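Local coordinates for protein-glutamine gamma-glutamyltransferase 2 (Pagrus major, PDB 1G0D) that probably catalyses the calcium-dependent cross-linking of proteins, joining peptide-bound glutamine to lysine side chains or other primary amines, at residues R324-N330 and Y515-R520. Residues are numbered along the deposited sequence; the frame is centred on the assembly and turned at random.
Sequences RSDSSWN and YNSLRR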
ATOM      1  N   ARG A 324     -12.712  18.455 -15.128  1.00 26.74           N
ATOM      2  CA  ARG A 324     -11.335  18.686 -14.690  1.00 23.16           C
ATOM      3  C   ARG A 324     -10.374  17.541 -14.817  1.00 21.39           C
ATOM      4  O   ARG A 324      -9.183  17.770 -14.850  1.00 22.85           O
ATOM      5  CB  ARG A 324     -11.312  19.125 -13.230  1.00 22.58           C
ATOM      6  CG  ARG A 324     -11.715  20.552 -13.021  1.00 25.38           C
ATOM      7  CD  ARG A 324     -11.662  20.944 -11.570  1.00 28.30           C
ATOM      8  NE  ARG A 324     -10.291  21.044 -11.078  1.00 28.89           N
ATOM      9  CZ  ARG A 324      -9.958  20.890  -9.802  1.00 26.51           C
ATOM     10  NH1 ARG A 324      -8.685  20.994  -9.417  1.00 24.23           N
ATOM     11  NH2 ARG A 324     -10.907  20.650  -8.911  1.00 20.45           N
ATOM     12  N   SER A 325     -10.866  16.313 -14.879  1.00 23.44           N
ATOM     13  CA  SER A 325      -9.977  15.150 -14.983  1.00 23.58           C
ATOM     14  C   SER A 325      -9.385  14.970 -16.348  1.00 22.34           C
ATOM     15  O   SER A 325     -10.090  15.016 -17.340  1.00 20.59           O
ATOM     16  CB  SER A 325     -10.704  13.875 -14.620  1.00 24.15           C
ATOM     17  OG  SER A 325     -11.160  13.953 -13.288  1.00 33.13           O
ATOM     18  N   ASP A 326      -8.079  14.732 -16.368  1.00 21.65           N
ATOM     19  CA  ASP A 326      -7.310  14.554 -17.593  1.00 22.53           C
ATOM     20  C   ASP A 326      -6.749  13.114 -17.776  1.00 21.53           C
ATOM     21  O   ASP A 326      -5.548  12.837 -17.623  1.00 18.71           O
ATOM     22  CB  ASP A 326      -6.180  15.576 -17.579  1.00 23.07           C
ATOM     23  CG  ASP A 326      -5.634  15.867 -18.943  1.00 25.81           C
ATOM     24  OD1 ASP A 326      -6.218  15.419 -19.958  1.00 27.20           O
ATOM     25  OD2 ASP A 326      -4.600  16.567 -18.984  1.00 30.22           O
ATOM     26  N   SER A 327      -7.650  12.192 -18.086  1.00 22.06           N
ATOM     27  CA  SER A 327      -7.271  10.814 -18.313  1.00 20.62           C
ATOM     28  C   SER A 327      -6.506  10.120 -17.184  1.00 21.08           C
ATOM     29  O   SER A 327      -6.657  10.435 -15.984  1.00 20.82           O
ATOM     30  CB  SER A 327      -6.457  10.716 -19.595  1.00 18.78           C
ATOM     31  OG  SER A 327      -6.920   9.640 -20.371  1.00 24.17           O
ATOM     32  N   SER A 328      -5.691   9.159 -17.613  1.00 17.65           N
ATOM     33  CA  SER A 328      -4.905   8.312 -16.739  1.00 17.31           C
ATOM     34  C   SER A 328      -4.117   9.000 -15.670  1.00 16.48           C
ATOM     35  O   SER A 328      -3.493  10.032 -15.910  1.00 17.30           O
ATOM     36  CB  SER A 328      -3.963   7.456 -17.577  1.00 19.74           C
ATOM     37  OG  SER A 328      -4.684   6.751 -18.587  1.00 27.20           O
ATOM     38  N   TRP A 329      -4.139   8.400 -14.485  1.00 14.27           N
ATOM     39  CA  TRP A 329      -3.415   8.909 -13.328  1.00 12.46           C
ATOM     40  C   TRP A 329      -1.906   8.820 -13.544  1.00 13.68           C
ATOM     41  O   TRP A 329      -1.445   7.956 -14.299  1.00 13.46           O
ATOM     42  CB  TRP A 329      -3.792   8.077 -12.110  1.00 11.95           C
ATOM     43  CG  TRP A 329      -5.205   8.236 -11.675  1.00 11.47           C
ATOM     44  CD1 TRP A 329      -6.273   8.649 -12.438  1.00  6.97           C
ATOM     45  CD2 TRP A 329      -5.723   7.985 -10.353  1.00 13.92           C
ATOM     46  NE1 TRP A 329      -7.421   8.666 -11.663  1.00 11.00           N
ATOM     47  CE2 TRP A 329      -7.108   8.263 -10.387  1.00 14.76           C
ATOM     48  CE3 TRP A 329      -5.148   7.553  -9.145  1.00 12.24           C
ATOM     49  CZ2 TRP A 329      -7.924   8.116  -9.244  1.00 14.10           C
ATOM     50  CZ3 TRP A 329      -5.965   7.410  -8.014  1.00  9.22           C
ATOM     51  CH2 TRP A 329      -7.329   7.688  -8.075  1.00  9.16           C
ATOM     52  N   ASN A 330      -1.126   9.680 -12.882  1.00 14.88           N
ATOM     53  CA  ASN A 330       0.334   9.627 -13.046  1.00 14.75           C
ATOM     54  C   ASN A 330       0.842   8.263 -12.531  1.00 16.89           C
ATOM     55  O   ASN A 330       1.819   7.693 -13.048  1.00 18.16           O
ATOM     56  CB  ASN A 330       1.013  10.759 -12.276  1.00 14.85           C
ATOM     57  CG  ASN A 330       0.927  12.101 -12.988  1.00 17.11           C
ATOM     58  OD1 ASN A 330       0.264  12.240 -14.027  1.00 16.44           O
ATOM     59  ND2 ASN A 330       1.590  13.103 -12.422  1.00 13.36           N
ATOM     60  N   TYR A 515      -1.597  14.294  -9.003  1.00 18.18           N
ATOM     61  CA  TYR A 515      -1.237  12.955  -9.449  1.00 16.13           C
ATOM     62  C   TYR A 515      -2.454  12.253 -10.018  1.00 15.63           C
ATOM     63  O   TYR A 515      -2.325  11.572 -11.026  1.00 16.95           O
ATOM     64  CB  TYR A 515      -0.566  12.125  -8.341  1.00 12.21           C
ATOM     65  CG  TYR A 515      -1.465  11.222  -7.549  1.00 12.19           C
ATOM     66  CD1 TYR A 515      -2.110  11.683  -6.403  1.00 14.24           C
ATOM     67  CD2 TYR A 515      -1.617   9.883  -7.889  1.00 15.01           C
ATOM     68  CE1 TYR A 515      -2.881  10.827  -5.599  1.00 14.82           C
ATOM     69  CE2 TYR A 515      -2.402   8.998  -7.078  1.00 15.64           C
ATOM     70  CZ  TYR A 515      -3.024   9.490  -5.938  1.00 17.00           C
ATOM     71  OH  TYR A 515      -3.781   8.664  -5.133  1.00 20.27           O
ATOM     72  N   ASN A 516      -3.639  12.430  -9.426  1.00 14.91           N
ATOM     73  CA  ASN A 516      -4.802  11.762 -10.004  1.00 14.49           C
ATOM     74  C   ASN A 516      -5.415  12.482 -11.185  1.00 17.39           C
ATOM     75  O   ASN A 516      -6.613  12.405 -11.423  1.00 19.33           O
ATOM     76  CB  ASN A 516      -5.902  11.412  -8.981  1.00  7.63           C
ATOM     77  CG  ASN A 516      -6.318  12.548  -8.110  1.00  8.41           C
ATOM     78  OD1 ASN A 516      -7.484  12.652  -7.774  1.00 20.35           O
ATOM     79  ND2 ASN A 516      -5.400  13.372  -7.700  1.00  8.95           N
ATOM     80  N   SER A 517      -4.567  13.159 -11.948  1.00 19.15           N
ATOM     81  CA  SER A 517      -5.002  13.862 -13.139  1.00 19.83           C
ATOM     82  C   SER A 517      -6.098  14.935 -13.002  1.00 18.26           C
ATOM     83  O   SER A 517      -6.930  15.100 -13.889  1.00 20.94           O
ATOM     84  CB  SER A 517      -5.412  12.815 -14.169  1.00 24.03           C
ATOM     85  OG  SER A 517      -4.255  12.257 -14.752  1.00 24.37           O
ATOM     86  N   LEU A 518      -6.099  15.671 -11.907  1.00 17.27           N
ATOM     87  CA  LEU A 518      -7.077  16.725 -11.731  1.00 15.52           C
ATOM     88  C   LEU A 518      -6.417  17.990 -12.226  1.00 17.30           C
ATOM     89  O   LEU A 518      -5.514  18.511 -11.589  1.00 19.81           O
ATOM     90  CB  LEU A 518      -7.415  16.894 -10.260  1.00 17.88           C
ATOM     91  CG  LEU A 518      -8.833  16.769  -9.715  1.00 16.65           C
ATOM     92  CD1 LEU A 518      -9.640  15.828 -10.525  1.00 15.03           C
ATOM     93  CD2 LEU A 518      -8.766  16.289  -8.310  1.00 12.41           C
ATOM     94  N   ARG A 519      -6.866  18.470 -13.375  1.00 22.59           N
ATOM     95  CA  ARG A 519      -6.363  19.691 -13.989  1.00 24.46           C
ATOM     96  C   ARG A 519      -6.543  20.876 -13.036  1.00 24.08           C
ATOM     97  O   ARG A 519      -7.602  21.032 -12.423  1.00 22.50           O
ATOM     98  CB  ARG A 519      -7.119  19.925 -15.283  1.00 27.03           C
ATOM     99  CG  ARG A 519      -6.427  20.861 -16.235  1.00 43.37           C
ATOM    100  CD  ARG A 519      -7.370  21.312 -17.374  1.00 49.70           C
ATOM    101  NE  ARG A 519      -8.562  22.023 -16.896  1.00 54.80           N
ATOM    102  CZ  ARG A 519      -9.823  21.670 -17.180  1.00 57.84           C
ATOM    103  NH1 ARG A 519     -10.076  20.605 -17.951  1.00 58.62           N
ATOM    104  NH2 ARG A 519     -10.835  22.386 -16.684  1.00 56.01           N
ATOM    105  N   ARG A 520      -5.500  21.694 -12.899  1.00 23.03           N
ATOM    106  CA  ARG A 520      -5.550  22.832 -11.994  1.00 25.99           C
ATOM    107  C   ARG A 520      -5.333  24.176 -12.658  1.00 35.77           C
ATOM    108  O   ARG A 520      -6.282  24.781 -13.172  1.00 42.71           O
ATOM    109  CB  ARG A 520      -4.547  22.637 -10.873  1.00 19.17           C
ATOM    110  CG  ARG A 520      -5.171  21.864  -9.720  1.00 21.53           C
ATOM    111  CD  ARG A 520      -4.182  21.430  -8.691  1.00 17.15           C
ATOM    112  NE  ARG A 520      -3.732  22.525  -7.861  1.00 12.84           N
ATOM    113  CZ  ARG A 520      -4.375  22.917  -6.772  1.00 15.94           C
ATOM    114  NH1 ARG A 520      -3.914  23.928  -6.048  1.00 15.48           N
ATOM    115  NH2 ARG A 520      -5.493  22.300  -6.416  1.00 15.67           N
TER
HETATM  116  O   HOH W   1      -9.649  17.714 -19.041  1.00 35.61           O
HETATM  117  O   HOH W   2      -9.897  11.904 -11.110  1.00 36.40           O
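W329 lays its indole over N516, whose CB sits 3.6 Å from the centroid of the six-membered ring, a CH-pi contact over the face. On the same indole, CE3 lies 3.7 Å from Y515 CE2, the two ring planes 86° apart. With an alanine in place of the indole, N516 CB would probably lose the ring it packs on and the Y515 ring would be freer to turn. The Y515 side chain touches catalytic C272, and Y515 is important for activity. S517 projects into the bend of 324-330: with OG anti to its carbonyl carbon (chi1 -77°), the hydroxyl donates to S328 O at 2.6 Å, from above the carbonyl plane, and it also bonds R560. Three backbone bonds tie the segments together, D326 N to S517 O, R519 N to R324 O and the nearly straight N330 N to Y515 O (2.9 Å). At the far end R324, bent at chi3 (71°), turns its guanidinium side-on to R519 O, which NE reaches at 3.0 Å and NH1 at 3.2 Å, R519 O lying near the guanidinium plane. R324 NH1 and R520 NH2 share E237 as a salt-bridge partner, which probably offsets their like charges. The contact thus joins the loop leading into strand 329-339, which carries catalytic H332, to the loop between strands 502-513 and 525-532; strand 397-403 packs against D326 and S327, while W236 touches Y515 and N516.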